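Local coordinates for protein AncCDT-1 (Synthetic construct, PDB 5T0W) that binds amino acids, here arginine, as a periplasmic-type solute-binding protein, probably serving transport, at residues Lys34-Lys39 with Asp181-Ala186. Numbering follows the deposited sequence.
Sequences KPFSFK and DSPVAA. With ARG (arginine), chain E.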
loop_
_atom_site.group_PDB
_atom_site.type_symbol
_atom_site.label_atom_id
_atom_site.label_comp_id
_atom_site.label_asym_id
_atom_site.label_seq_id
_atom_site.Cartn_x
_atom_site.Cartn_y
_atom_site.Cartn_z
ATOM N N LYS A 34 4.514 -0.601 6.768
ATOM C CA LYS A 34 5.807 -1.221 6.526
ATOM C C LYS A 34 5.572 -2.381 5.645
ATOM O O LYS A 34 4.579 -3.044 5.791
ATOM C CB LYS A 34 6.426 -1.738 7.809
ATOM C CG LYS A 34 6.951 -0.658 8.718
ATOM C CD LYS A 34 7.147 -1.083 10.191
ATOM C CE LYS A 34 5.963 -0.762 11.112
ATOM N NZ LYS A 34 6.217 -1.358 12.472
ATOM N N PRO A 35 6.491 -2.644 4.727
ATOM C CA PRO A 35 7.726 -1.925 4.457
ATOM C C PRO A 35 7.628 -0.824 3.354
ATOM O O PRO A 35 8.653 -0.402 2.824
ATOM C CB PRO A 35 8.648 -3.049 4.000
ATOM C CG PRO A 35 7.741 -3.932 3.223
ATOM C CD PRO A 35 6.385 -3.844 3.882
ATOM N N PHE A 36 6.434 -0.333 3.046
ATOM C CA PHE A 36 6.277 0.642 1.962
ATOM C C PHE A 36 6.537 2.063 2.416
ATOM O O PHE A 36 7.355 2.765 1.813
ATOM C CB PHE A 36 4.891 0.536 1.351
ATOM C CG PHE A 36 4.690 -0.701 0.566
ATOM C CD1 PHE A 36 5.114 -0.763 -0.745
ATOM C CD2 PHE A 36 4.107 -1.821 1.145
ATOM C CE1 PHE A 36 4.965 -1.916 -1.491
ATOM C CE2 PHE A 36 3.939 -2.990 0.406
ATOM C CZ PHE A 36 4.367 -3.027 -0.914
ATOM N N SER A 37 5.875 2.491 3.491
ATOM C CA SER A 37 6.209 3.773 4.103
ATOM C C SER A 37 5.882 3.785 5.591
ATOM O O SER A 37 4.773 3.416 6.015
ATOM C CB SER A 37 5.488 4.921 3.413
ATOM O OG SER A 37 4.110 4.739 3.532
ATOM N N PHE A 38 6.854 4.219 6.380
ATOM C CA PHE A 38 6.703 4.224 7.815
ATOM C C PHE A 38 7.722 5.162 8.438
ATOM O O PHE A 38 8.463 5.903 7.753
ATOM C CB PHE A 38 6.778 2.802 8.375
ATOM C CG PHE A 38 8.014 2.061 7.999
ATOM C CD1 PHE A 38 8.143 1.511 6.743
ATOM C CD2 PHE A 38 9.046 1.880 8.932
ATOM C CE1 PHE A 38 9.282 0.807 6.401
ATOM C CE2 PHE A 38 10.181 1.181 8.599
ATOM C CZ PHE A 38 10.306 0.651 7.320
ATOM N N LYS A 39 7.647 5.222 9.754
ATOM C CA LYS A 39 8.623 5.937 10.542
ATOM C C LYS A 39 9.621 4.939 11.057
ATOM O O LYS A 39 9.251 3.848 11.477
ATOM C CB LYS A 39 7.928 6.632 11.716
ATOM C CG LYS A 39 6.785 7.567 11.323
ATOM C CD LYS A 39 7.083 8.421 10.101
ATOM C CE LYS A 39 6.173 9.651 10.078
ATOM N NZ LYS A 39 6.545 10.664 11.109
ATOM N N ASP A 181 -1.939 -6.951 2.360
ATOM C CA ASP A 181 -1.055 -7.265 1.245
ATOM C C ASP A 181 0.007 -8.254 1.678
ATOM O O ASP A 181 0.560 -8.128 2.779
ATOM C CB ASP A 181 -0.398 -5.995 0.684
ATOM C CG ASP A 181 -1.374 -5.105 -0.111
ATOM O OD1 ASP A 181 -2.510 -5.514 -0.373
ATOM O OD2 ASP A 181 -0.964 -4.018 -0.549
ATOM N N SER A 182 0.360 -9.193 0.790
ATOM C CA SER A 182 1.359 -10.223 1.144
ATOM C C SER A 182 2.623 -9.662 1.780
ATOM O O SER A 182 3.081 -10.189 2.796
ATOM C CB SER A 182 1.832 -11.069 -0.043
ATOM O OG SER A 182 0.912 -11.199 -1.104
ATOM N N PRO A 183 3.223 -8.629 1.191
ATOM C CA PRO A 183 4.498 -8.163 1.761
ATOM C C PRO A 183 4.341 -7.533 3.137
ATOM O O PRO A 183 5.267 -7.537 3.932
ATOM C CB PRO A 183 5.001 -7.141 0.735
ATOM C CG PRO A 183 4.178 -7.362 -0.489
ATOM C CD PRO A 183 2.848 -7.862 0.003
ATOM N N VAL A 184 3.155 -6.998 3.415
ATOM C CA VAL A 184 2.889 -6.439 4.749
ATOM C C VAL A 184 2.693 -7.565 5.756
ATOM O O VAL A 184 3.226 -7.518 6.854
ATOM C CB VAL A 184 1.662 -5.521 4.750
ATOM C CG1 VAL A 184 1.344 -5.044 6.146
ATOM C CG2 VAL A 184 1.906 -4.347 3.825
ATOM N N ALA A 185 1.948 -8.589 5.350
ATOM C CA ALA A 185 1.701 -9.760 6.179
ATOM C C ALA A 185 2.997 -10.431 6.570
ATOM O O ALA A 185 3.186 -10.828 7.730
ATOM C CB ALA A 185 0.824 -10.748 5.420
ATOM N N ALA A 186 3.902 -10.558 5.601
ATOM C CA ALA A 186 5.182 -11.160 5.862
ATOM C C ALA A 186 5.945 -10.335 6.880
ATOM O O ALA A 186 6.489 -10.870 7.856
ATOM C CB ALA A 186 5.973 -11.296 4.571
HETATM N N ARG E . -2.527 -2.314 -1.586
HETATM C CA ARG E . -3.774 -2.062 -0.851
HETATM C C ARG E . -4.526 -1.017 -1.584
HETATM O O ARG E . -5.718 -0.868 -1.314
HETATM C CB ARG E . -3.487 -1.568 0.536
HETATM C CG ARG E . -2.817 -0.225 0.514
HETATM C CD ARG E . -2.744 0.393 1.908
HETATM N NE ARG E . -1.622 1.314 1.977
HETATM C CZ ARG E . -1.366 2.092 3.016
HETATM N NH1 ARG E . -0.293 2.893 3.010
HETATM N NH2 ARG E . -2.175 2.062 4.068
HETATM O OXT ARG E . -3.942 -0.310 -2.429
#
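V184 meets K34 and F36 through its methyls: both face the K34 carbonyl oxygen, CG1 almost straight ahead of it, with CG1 3.8 Å from K34 O, and CG2 to one side, 3.6 Å from K34 O. CG2 also reaches the F36 ring at its edge, near the plane, 4.2 Å from F36 CE2. The torsion places CG1 anti to the backbone N (chi1 176°) and CG2 beside it. P183 CB approaches the same ring carbon, F36 CE2, obliquely at 4.3 Å, while P35 CD rests 3.9 Å from P183 O. D181, at the N-cap position of helix 182-189, does not cap it with its carboxylate; OD2 instead accepts a hydrogen bond from the arginine ligand's N at 2.5 Å. Further out, Q111 NE2 holds D181 OD1. A cis peptide precedes P35, in a turn with backbone hydrogen bonds to F48 (at P35) and D49 (at F36). P35 and P183 both touch F245 of helix 236-245, and the F36 ring meets that of Y33. The contact is van der Waals packing, partly of apolar side chains and partly of CH groups against two carbonyl oxygens, consistent with closure of a two-lobed binding protein, while the adjoining carboxylate probably offsets the ligand's ammonium charge.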